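Local coordinates for conserved protein (Methanothermobacter thermautotrophicus, PDB 1I36) that is of unknown function but binds NADP and resembles 3-hydroxyacid dehydrogenases in structure, so it is probably an NADP-dependent oxidoreductase, at residues Ser62-Thr65 against Gly71-Arg74; Gly67-Ala72 against Asn88-Glu93; Ala171-Thr176 against Ile206-Ser211. The protein carries 1 engineered substitution. All blocks are in the same frame, centred on the assembly; numbering follows the deposited sequence.

Interaction 1. Residues Ser62-Thr65 against Gly71-Arg74. With NAP (NADP nicotinamide-adenine-dinucleotide phosphate), chain C.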
loop_
_atom_site.group_PDB
_atom_site.type_symbol
_atom_site.label_atom_id
_atom_site.label_comp_id
_atom_site.label_asym_id
_atom_site.label_seq_id
_atom_site.Cartn_x
_atom_site.Cartn_y
_atom_site.Cartn_z
ATOM N N SER A 62 28.059 -0.212 -18.635
ATOM C CA SER A 62 27.850 1.222 -18.799
ATOM C C SER A 62 27.197 1.732 -17.507
ATOM O O SER A 62 26.051 1.401 -17.223
ATOM C CB SER A 62 26.889 1.477 -19.967
ATOM O OG SER A 62 26.564 2.858 -20.045
ATOM N N ALA A 63 27.936 2.528 -16.745
ATOM C CA ALA A 63 27.462 3.078 -15.484
ATOM C C ALA A 63 27.820 4.563 -15.507
ATOM O O ALA A 63 28.747 5.018 -14.816
ATOM C CB ALA A 63 28.157 2.373 -14.317
ATOM N N VAL A 64 27.188 5.275 -16.429
ATOM C CA VAL A 64 27.442 6.708 -16.608
ATOM C C VAL A 64 26.276 7.452 -15.968
ATOM O O VAL A 64 25.894 7.108 -14.862
ATOM C CB VAL A 64 27.583 7.030 -18.127
ATOM C CG1 VAL A 64 28.880 6.424 -18.633
ATOM C CG2 VAL A 64 26.404 6.427 -18.914
ATOM N N THR A 65 25.755 8.509 -16.592
ATOM C CA THR A 65 24.593 9.203 -16.020
ATOM C C THR A 65 23.412 8.985 -16.981
ATOM O O THR A 65 23.614 8.656 -18.154
ATOM C CB THR A 65 24.878 10.715 -15.824
ATOM O OG1 THR A 65 25.124 11.324 -17.093
ATOM C CG2 THR A 65 26.101 10.898 -14.944
ATOM N N GLY A 71 24.150 8.099 -25.733
ATOM C CA GLY A 71 25.383 8.437 -26.427
ATOM C C GLY A 71 26.483 7.412 -26.186
ATOM O O GLY A 71 27.259 7.102 -27.097
ATOM N N ALA A 72 26.584 6.920 -24.948
ATOM C CA ALA A 72 27.581 5.917 -24.606
ATOM C C ALA A 72 27.304 4.644 -25.404
ATOM O O ALA A 72 28.226 4.019 -25.889
ATOM C CB ALA A 72 27.534 5.613 -23.104
ATOM N N ALA A 73 26.035 4.239 -25.508
ATOM C CA ALA A 73 25.704 3.028 -26.258
ATOM C C ALA A 73 26.008 3.188 -27.759
ATOM O O ALA A 73 26.427 2.231 -28.419
ATOM C CB ALA A 73 24.216 2.673 -26.055
ATOM N N ARG A 74 25.674 4.357 -28.319
ATOM C CA ARG A 74 25.953 4.612 -29.731
ATOM C C ARG A 74 27.455 4.399 -29.965
ATOM O O ARG A 74 27.838 3.647 -30.855
ATOM C CB ARG A 74 25.545 6.060 -30.113
ATOM C CG ARG A 74 26.069 6.521 -31.512
ATOM C CD ARG A 74 25.379 5.797 -32.634
ATOM N NE ARG A 74 24.034 6.311 -32.862
ATOM C CZ ARG A 74 23.232 5.916 -33.843
ATOM N NH1 ARG A 74 23.621 4.988 -34.703
ATOM N NH2 ARG A 74 22.044 6.467 -33.975
HETATM P PA NAP C . 28.518 9.091 -10.674
HETATM O O1A NAP C . 27.499 9.948 -11.251
HETATM O O2A NAP C . 28.717 8.435 -9.398
HETATM O O5B NAP C . 29.356 8.282 -11.871
HETATM C C5B NAP C . 29.135 8.319 -13.400
HETATM C C4B NAP C . 30.523 8.539 -13.787
HETATM O O4B NAP C . 30.251 8.469 -15.382
HETATM C C3B NAP C . 31.099 9.601 -14.054
HETATM O O3B NAP C . 32.049 9.049 -13.244
HETATM C C2B NAP C . 31.716 10.378 -15.149
HETATM O O2B NAP C . 32.881 10.768 -15.427
HETATM C C1B NAP C . 31.184 9.414 -16.025
HETATM N N9A NAP C . 30.615 10.026 -17.243
HETATM C C8A NAP C . 29.770 11.091 -17.568
HETATM N N7A NAP C . 29.650 11.237 -18.869
HETATM C C5A NAP C . 30.427 10.244 -19.433
HETATM C C6A NAP C . 30.715 9.875 -20.788
HETATM N N6A NAP C . 30.201 10.538 -21.826
HETATM N N1A NAP C . 31.560 8.795 -21.006
HETATM C C2A NAP C . 32.101 8.110 -19.958
HETATM N N3A NAP C . 31.880 8.404 -18.661
HETATM C C4A NAP C . 31.018 9.490 -18.466
HETATM O O3 NAP C . 27.207 8.081 -10.890
HETATM P PN NAP C . 26.717 6.603 -10.210
HETATM O O1N NAP C . 26.097 6.877 -8.870
HETATM O O2N NAP C . 27.938 5.792 -10.275
HETATM O O5D NAP C . 25.646 5.867 -11.115
HETATM C C5D NAP C . 25.960 5.432 -12.462
HETATM C C4D NAP C . 24.669 4.999 -13.133
HETATM O O4D NAP C . 23.891 3.979 -12.437
HETATM C C3D NAP C . 23.652 6.145 -13.366
HETATM O O3D NAP C . 22.943 6.104 -14.646
HETATM C C2D NAP C . 22.688 6.059 -12.231
HETATM O O2D NAP C . 21.436 6.612 -12.517
HETATM C C1D NAP C . 22.666 4.539 -11.952
HETATM N N1N NAP C . 22.317 4.181 -10.568
HETATM C C2N NAP C . 23.108 4.630 -9.501
HETATM C C3N NAP C . 22.687 4.213 -8.194
HETATM C C7N NAP C . 23.417 4.601 -6.998
HETATM O O7N NAP C . 23.043 4.224 -5.872
HETATM N N7N NAP C . 24.529 5.378 -7.060
HETATM C C4N NAP C . 21.540 3.400 -8.059
HETATM C C5N NAP C . 20.791 2.984 -9.106
HETATM C C6N NAP C . 21.181 3.371 -10.361
HETATM P P2B NAP C . 33.171 12.321 -14.909
HETATM O O1X NAP C . 33.291 12.345 -13.412
HETATM O O2X NAP C . 34.412 12.563 -15.594
HETATM O O3X NAP C . 32.018 13.100 -15.311
#
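Val64 and Ser62 meet Ala72 where strand 59-62 of the Rossmann-type nucleotide-binding domain runs out into a loop and the chain then enters helix 69-77. The contact is small, 65 Å² counting both sides, but all three touching residues are buried. Its apolar half is a methyl-to-methyl approach, with Val64 CG2 4.4 Å from Ala72 CB. Ser62, the polar member of the three, also offers only van der Waals contact here: its OG stands 4.2 Å from Ala72 CB and has its hydrogen bond elsewhere, with Asn88 ND2. Tyr84 of strand 83-86 touches both Ser62 and Ala72 and extends this packing on the sheet side.

The loop also meets NADP. The Ala63 carbonyl O comes to 3.6 Å from C5B of the adenosine ribose, so the loop backbone runs close beside the cofactor. Val64 divides its two methyls between protein and ligand. With chi1 at -70°, CG2 lies between the backbone N and the carbonyl carbon and faces the helix, whereas CG1, anti to the carbonyl carbon, sits over a face of the adenine, almost directly above N3A at 3.6 Å.

Interaction 2. Residues Gly67-Ala72 against Asn88-Glu93. With NAP (NADP nicotinamide-adenine-dinucleotide phosphate), chain C.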
loop_
_atom_site.group_PDB
_atom_site.type_symbol
_atom_site.label_atom_id
_atom_site.label_comp_id
_atom_site.label_asym_id
_atom_site.label_seq_id
_atom_site.Cartn_x
_atom_site.Cartn_y
_atom_site.Cartn_z
ATOM N N GLY A 67 21.495 10.989 -18.634
ATOM C CA GLY A 67 21.550 11.842 -19.813
ATOM C C GLY A 67 22.644 11.491 -20.823
ATOM O O GLY A 67 22.639 12.002 -21.940
ATOM N N VAL A 68 23.536 10.581 -20.450
ATOM C CA VAL A 68 24.678 10.180 -21.290
ATOM C C VAL A 68 24.548 8.724 -21.806
ATOM O O VAL A 68 25.287 8.318 -22.685
ATOM C CB VAL A 68 26.006 10.293 -20.411
ATOM C CG1 VAL A 68 27.175 9.575 -21.034
ATOM C CG2 VAL A 68 26.352 11.769 -20.188
ATOM N N ALA A 69 23.590 7.971 -21.271
ATOM C CA ALA A 69 23.405 6.557 -21.604
ATOM C C ALA A 69 23.249 6.222 -23.091
ATOM O O ALA A 69 23.891 5.294 -23.591
ATOM C CB ALA A 69 22.207 5.988 -20.793
ATOM N N LEU A 70 22.422 6.966 -23.814
ATOM C CA LEU A 70 22.251 6.664 -25.245
ATOM C C LEU A 70 23.512 6.962 -26.029
ATOM O O LEU A 70 23.899 6.178 -26.892
ATOM C CB LEU A 70 21.088 7.423 -25.871
ATOM C CG LEU A 70 19.700 6.884 -25.597
ATOM C CD1 LEU A 70 18.672 7.810 -26.313
ATOM C CD2 LEU A 70 19.584 5.420 -26.062
ATOM N N GLY A 71 24.150 8.099 -25.733
ATOM C CA GLY A 71 25.383 8.437 -26.427
ATOM C C GLY A 71 26.483 7.412 -26.186
ATOM O O GLY A 71 27.259 7.102 -27.097
ATOM N N ALA A 72 26.584 6.920 -24.948
ATOM C CA ALA A 72 27.581 5.917 -24.606
ATOM C C ALA A 72 27.304 4.644 -25.404
ATOM O O ALA A 72 28.226 4.019 -25.889
ATOM C CB ALA A 72 27.534 5.613 -23.104
ATOM N N ASN A 88 22.224 2.061 -16.117
ATOM C CA ASN A 88 21.799 3.438 -15.893
ATOM C C ASN A 88 20.309 3.588 -15.556
ATOM O O ASN A 88 19.467 2.793 -15.983
ATOM C CB ASN A 88 22.148 4.310 -17.092
ATOM C CG ASN A 88 23.623 4.254 -17.442
ATOM O OD1 ASN A 88 24.461 4.747 -16.702
ATOM N ND2 ASN A 88 23.941 3.622 -18.565
ATOM N N ASN A 89 19.982 4.635 -14.813
ATOM C CA ASN A 89 18.583 4.862 -14.459
ATOM C C ASN A 89 17.885 5.583 -15.590
ATOM O O ASN A 89 17.783 6.802 -15.579
ATOM C CB ASN A 89 18.445 5.667 -13.156
ATOM C CG ASN A 89 16.988 5.840 -12.735
ATOM O OD1 ASN A 89 16.143 4.963 -12.983
ATOM N ND2 ASN A 89 16.676 6.995 -12.133
ATOM N N ILE A 90 17.475 4.813 -16.610
ATOM C CA ILE A 90 16.757 5.329 -17.759
ATOM C C ILE A 90 15.454 4.545 -17.921
ATOM O O ILE A 90 15.305 3.446 -17.404
ATOM C CB ILE A 90 17.603 5.252 -19.072
ATOM C CG1 ILE A 90 18.244 3.853 -19.239
ATOM C CG2 ILE A 90 18.697 6.328 -19.030
ATOM C CD1 ILE A 90 18.966 3.655 -20.612
ATOM N N SER A 91 14.515 5.113 -18.652
ATOM C CA SER A 91 13.216 4.470 -18.824
ATOM C C SER A 91 13.322 3.178 -19.608
ATOM O O SER A 91 14.270 2.997 -20.414
ATOM C CB SER A 91 12.255 5.421 -19.535
ATOM O OG SER A 91 12.534 5.491 -20.943
ATOM N N PRO A 92 12.330 2.283 -19.437
ATOM C CA PRO A 92 12.378 1.015 -20.171
ATOM C C PRO A 92 12.473 1.223 -21.679
ATOM O O PRO A 92 13.180 0.486 -22.343
ATOM C CB PRO A 92 11.074 0.338 -19.774
ATOM C CG PRO A 92 10.955 0.719 -18.288
ATOM C CD PRO A 92 11.317 2.237 -18.348
ATOM N N GLU A 93 11.793 2.235 -22.213
ATOM C CA GLU A 93 11.865 2.470 -23.669
ATOM C C GLU A 93 13.264 2.980 -24.056
ATOM O O GLU A 93 13.780 2.605 -25.102
ATOM C CB GLU A 93 10.779 3.420 -24.176
ATOM C CG GLU A 93 10.639 3.467 -25.713
ATOM C CD GLU A 93 10.362 2.090 -26.373
ATOM O OE1 GLU A 93 10.943 1.799 -27.419
ATOM O OE2 GLU A 93 9.551 1.300 -25.883
HETATM P PA NAP C . 28.518 9.091 -10.674
HETATM O O1A NAP C . 27.499 9.948 -11.251
HETATM O O2A NAP C . 28.717 8.435 -9.398
HETATM O O5B NAP C . 29.356 8.282 -11.871
HETATM C C5B NAP C . 29.135 8.319 -13.400
HETATM C C4B NAP C . 30.523 8.539 -13.787
HETATM O O4B NAP C . 30.251 8.469 -15.382
HETATM C C3B NAP C . 31.099 9.601 -14.054
HETATM O O3B NAP C . 32.049 9.049 -13.244
HETATM C C2B NAP C . 31.716 10.378 -15.149
HETATM O O2B NAP C . 32.881 10.768 -15.427
HETATM C C1B NAP C . 31.184 9.414 -16.025
HETATM N N9A NAP C . 30.615 10.026 -17.243
HETATM C C8A NAP C . 29.770 11.091 -17.568
HETATM N N7A NAP C . 29.650 11.237 -18.869
HETATM C C5A NAP C . 30.427 10.244 -19.433
HETATM C C6A NAP C . 30.715 9.875 -20.788
HETATM N N6A NAP C . 30.201 10.538 -21.826
HETATM N N1A NAP C . 31.560 8.795 -21.006
HETATM C C2A NAP C . 32.101 8.110 -19.958
HETATM N N3A NAP C . 31.880 8.404 -18.661
HETATM C C4A NAP C . 31.018 9.490 -18.466
HETATM O O3 NAP C . 27.207 8.081 -10.890
HETATM P PN NAP C . 26.717 6.603 -10.210
HETATM O O1N NAP C . 26.097 6.877 -8.870
HETATM O O2N NAP C . 27.938 5.792 -10.275
HETATM O O5D NAP C . 25.646 5.867 -11.115
HETATM C C5D NAP C . 25.960 5.432 -12.462
HETATM C C4D NAP C . 24.669 4.999 -13.133
HETATM O O4D NAP C . 23.891 3.979 -12.437
HETATM C C3D NAP C . 23.652 6.145 -13.366
HETATM O O3D NAP C . 22.943 6.104 -14.646
HETATM C C2D NAP C . 22.688 6.059 -12.231
HETATM O O2D NAP C . 21.436 6.612 -12.517
HETATM C C1D NAP C . 22.666 4.539 -11.952
HETATM N N1N NAP C . 22.317 4.181 -10.568
HETATM C C2N NAP C . 23.108 4.630 -9.501
HETATM C C3N NAP C . 22.687 4.213 -8.194
HETATM C C7N NAP C . 23.417 4.601 -6.998
HETATM O O7N NAP C . 23.043 4.224 -5.872
HETATM N N7N NAP C . 24.529 5.378 -7.060
HETATM C C4N NAP C . 21.540 3.400 -8.059
HETATM C C5N NAP C . 20.791 2.984 -9.106
HETATM C C6N NAP C . 21.181 3.371 -10.361
HETATM P P2B NAP C . 33.171 12.321 -14.909
HETATM O O1X NAP C . 33.291 12.345 -13.412
HETATM O O2X NAP C . 34.412 12.563 -15.594
HETATM O O3X NAP C . 32.018 13.100 -15.311
#
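The NADP pocket is bordered here by the start of helix 69-77 and by the loop that follows strand 83-86, and Ala69 joins the two. Its CB is directed at the loop and touches two side chains: Asn88 ND2 at 3.7 Å and Ile90 CG2 at 3.9 Å. Ile90 CD1 also lies 4.0 Å from Ala69 CB, because a chi1 of 48° sets CG1 between the backbone N and the carbonyl carbon and brings both ends of the side chain to the same methyl. The 128 Å² buried between the segments is thus centred on one alanine.

Asn88 has its amide engaged at both ends. OD1 accepts a hydrogen bond from the ribose hydroxyl O3D of NADP at 2.9 Å and a weak one from Val64 N, while ND2 is held by Ser62; together these should fix the rotation of the amide. The next residue adds its backbone: Asn89 N makes weak bonds to O2D at 3.4 Å and to O3D at 3.3 Å, from the centre of an inverse gamma turn. On the adenine side, Val68 CG1 comes to 3.3 Å from N6A. A dinucleotide lying across the C-terminal ends of parallel strands, met by the loops that follow them, is the hallmark of the Rossmann fold.

Interaction 3. Residues Ala171-Thr176 against Ile206-Ser211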
loop_
_atom_site.group_PDB
_atom_site.type_symbol
_atom_site.label_atom_id
_atom_site.label_comp_id
_atom_site.label_asym_id
_atom_site.label_seq_id
_atom_site.Cartn_x
_atom_site.Cartn_y
_atom_site.Cartn_z
ATOM N N ALA A 171 2.805 7.827 0.200
ATOM C CA ALA A 171 1.930 8.984 0.081
ATOM C C ALA A 171 0.545 8.706 0.696
ATOM O O ALA A 171 -0.065 9.602 1.296
ATOM C CB ALA A 171 1.773 9.372 -1.371
ATOM N N LEU A 172 0.023 7.504 0.453
ATOM C CA LEU A 172 -1.292 7.108 0.969
ATOM C C LEU A 172 -1.233 7.065 2.497
ATOM O O LEU A 172 -2.147 7.547 3.189
ATOM C CB LEU A 172 -1.704 5.733 0.431
ATOM C CG LEU A 172 -2.046 5.634 -1.058
ATOM C CD1 LEU A 172 -2.067 4.160 -1.499
ATOM C CD2 LEU A 172 -3.417 6.296 -1.368
ATOM N N LEU A 173 -0.132 6.538 3.014
ATOM C CA LEU A 173 0.054 6.450 4.455
ATOM C C LEU A 173 0.088 7.837 5.066
ATOM O O LEU A 173 -0.608 8.111 6.051
ATOM C CB LEU A 173 1.342 5.745 4.792
ATOM C CG LEU A 173 1.523 5.568 6.297
ATOM C CD1 LEU A 173 0.526 4.508 6.810
ATOM C CD2 LEU A 173 2.951 5.133 6.581
ATOM N N TRP A 174 0.906 8.707 4.484
ATOM C CA TRP A 174 1.036 10.073 4.968
ATOM C C TRP A 174 -0.292 10.814 5.013
ATOM O O TRP A 174 -0.618 11.439 6.021
ATOM C CB TRP A 174 2.030 10.872 4.114
ATOM C CG TRP A 174 2.210 12.273 4.646
ATOM C CD1 TRP A 174 3.081 12.683 5.619
ATOM C CD2 TRP A 174 1.471 13.421 4.259
ATOM N NE1 TRP A 174 2.920 14.032 5.854
ATOM C CE2 TRP A 174 1.938 14.504 5.032
ATOM C CE3 TRP A 174 0.463 13.648 3.325
ATOM C CZ2 TRP A 174 1.428 15.781 4.899
ATOM C CZ3 TRP A 174 -0.044 14.923 3.195
ATOM C CH2 TRP A 174 0.436 15.968 3.971
ATOM N N GLU A 175 -1.051 10.779 3.927
ATOM C CA GLU A 175 -2.322 11.471 3.924
ATOM C C GLU A 175 -3.296 10.884 4.964
ATOM O O GLU A 175 -3.969 11.639 5.683
ATOM C CB GLU A 175 -2.953 11.483 2.534
ATOM C CG GLU A 175 -4.346 12.115 2.529
ATOM C CD GLU A 175 -4.803 12.571 1.170
ATOM O OE1 GLU A 175 -5.423 11.780 0.437
ATOM O OE2 GLU A 175 -4.564 13.748 0.841
ATOM N N THR A 176 -3.366 9.560 5.041
ATOM C CA THR A 176 -4.247 8.886 6.003
ATOM C C THR A 176 -3.883 9.263 7.449
ATOM O O THR A 176 -4.768 9.607 8.240
ATOM C CB THR A 176 -4.180 7.357 5.844
ATOM O OG1 THR A 176 -4.737 7.006 4.584
ATOM C CG2 THR A 176 -4.985 6.635 6.944
ATOM N N ILE A 206 6.238 3.715 10.184
ATOM C CA ILE A 206 6.795 4.923 10.779
ATOM C C ILE A 206 8.143 5.293 10.138
ATOM O O ILE A 206 8.450 6.473 9.965
ATOM C CB ILE A 206 6.946 4.780 12.314
ATOM C CG1 ILE A 206 7.553 6.051 12.911
ATOM C CG2 ILE A 206 7.813 3.575 12.666
ATOM C CD1 ILE A 206 7.897 5.949 14.393
ATOM N N SER A 207 8.918 4.281 9.747
ATOM C CA SER A 207 10.222 4.508 9.124
ATOM C C SER A 207 10.073 4.973 7.678
ATOM O O SER A 207 10.808 5.857 7.226
ATOM C CB SER A 207 11.094 3.252 9.196
ATOM O OG SER A 207 10.527 2.182 8.464
ATOM N N ARG A 208 9.124 4.370 6.962
ATOM C CA ARG A 208 8.836 4.724 5.573
ATOM C C ARG A 208 8.374 6.183 5.515
ATOM O O ARG A 208 8.747 6.933 4.616
ATOM C CB ARG A 208 7.746 3.788 5.012
ATOM C CG ARG A 208 6.645 4.483 4.174
ATOM C CD ARG A 208 5.500 3.541 3.778
ATOM N NE ARG A 208 5.859 2.602 2.713
ATOM C CZ ARG A 208 5.942 1.281 2.871
ATOM N NH1 ARG A 208 5.697 0.742 4.061
ATOM N NH2 ARG A 208 6.246 0.496 1.838
ATOM N N LEU A 209 7.573 6.569 6.502
ATOM C CA LEU A 209 7.026 7.911 6.616
ATOM C C LEU A 209 8.131 8.933 6.844
ATOM O O LEU A 209 8.157 9.991 6.213
ATOM C CB LEU A 209 6.052 7.946 7.781
ATOM C CG LEU A 209 5.122 9.137 7.984
ATOM C CD1 LEU A 209 3.925 9.042 7.045
ATOM C CD2 LEU A 209 4.650 9.110 9.430
ATOM N N LYS A 210 9.024 8.619 7.778
ATOM C CA LYS A 210 10.146 9.492 8.100
ATOM C C LYS A 210 11.070 9.700 6.900
ATOM O O LYS A 210 11.401 10.828 6.568
ATOM C CB LYS A 210 10.938 8.915 9.272
ATOM C CG LYS A 210 10.364 9.234 10.645
ATOM C CD LYS A 210 10.455 10.730 10.948
ATOM C CE LYS A 210 11.907 11.211 11.092
ATOM N NZ LYS A 210 12.592 10.607 12.266
ATOM N N SER A 211 11.462 8.614 6.240
ATOM C CA SER A 211 12.343 8.694 5.081
ATOM C C SER A 211 11.716 9.509 3.951
ATOM O O SER A 211 12.400 10.306 3.300
ATOM C CB SER A 211 12.674 7.299 4.568
ATOM O OG SER A 211 13.035 6.441 5.635
#
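This is an apolar helix-helix contact in the all-helical C-terminal part of the chain, between the long helix 154-182 and helix 202-214, away from the NADP site. The short segments cross almost perpendicularly, at a signed angle of -96° with their axes 9.8 Å apart, and 183 Å² is buried in total. Leu209 and Leu173 carry the packing in nearly equal measure. Leu209 CD1 lies against the opposite helix, 3.7 Å from Trp174 CA and 4.0 Å from Trp174 CD1, where it meets the indole at the edge, near the ring plane. Leu173 CD2 approaches the same Leu209 CD1 at 4.1 Å, the two leucine side chains crossing at about a right angle.

Helix 202-214 falls in the DUF1932 family region, which belongs to the same clan as the C-terminal domain of 6-phosphogluconate dehydrogenase. Trp174 is anchored by a hydrogen bond from NE1 to Gln261 O and packs on Ile245 and Leu249 of helix 238-249. Arg208 takes part through its aliphatic stem: CD rests 4.1 Å from Leu173 CD2, and the chain bends at chi3 (-74°) before the guanidinium, which forms a long, weak ion pair with Glu197 of the second subunit. Tyr165 of that subunit also packs on Leu173.

Interactions 1 and 2 form one continuous arrangement: their centres are 7 Å apart, they share Gly71 and Ala72 of helix 69-77, and both touch NADP. Ala69 and Ala72, one turn apart on that helix, face different segments, so a single helix packs against the end of strand 59-62 with its loop and against the loop after strand 83-86. The two are tied by Ser62 OG and Asn88 ND2, 3.1 Å apart, a probable hydrogen bond. Interaction 3 is separate, centre to centre about 35 Å from interaction 1 and about 31 Å (nearest atoms about 16 Å) from interaction 2, across the centre of the chain. It joins two helices, and 154-182 packs on the second subunit.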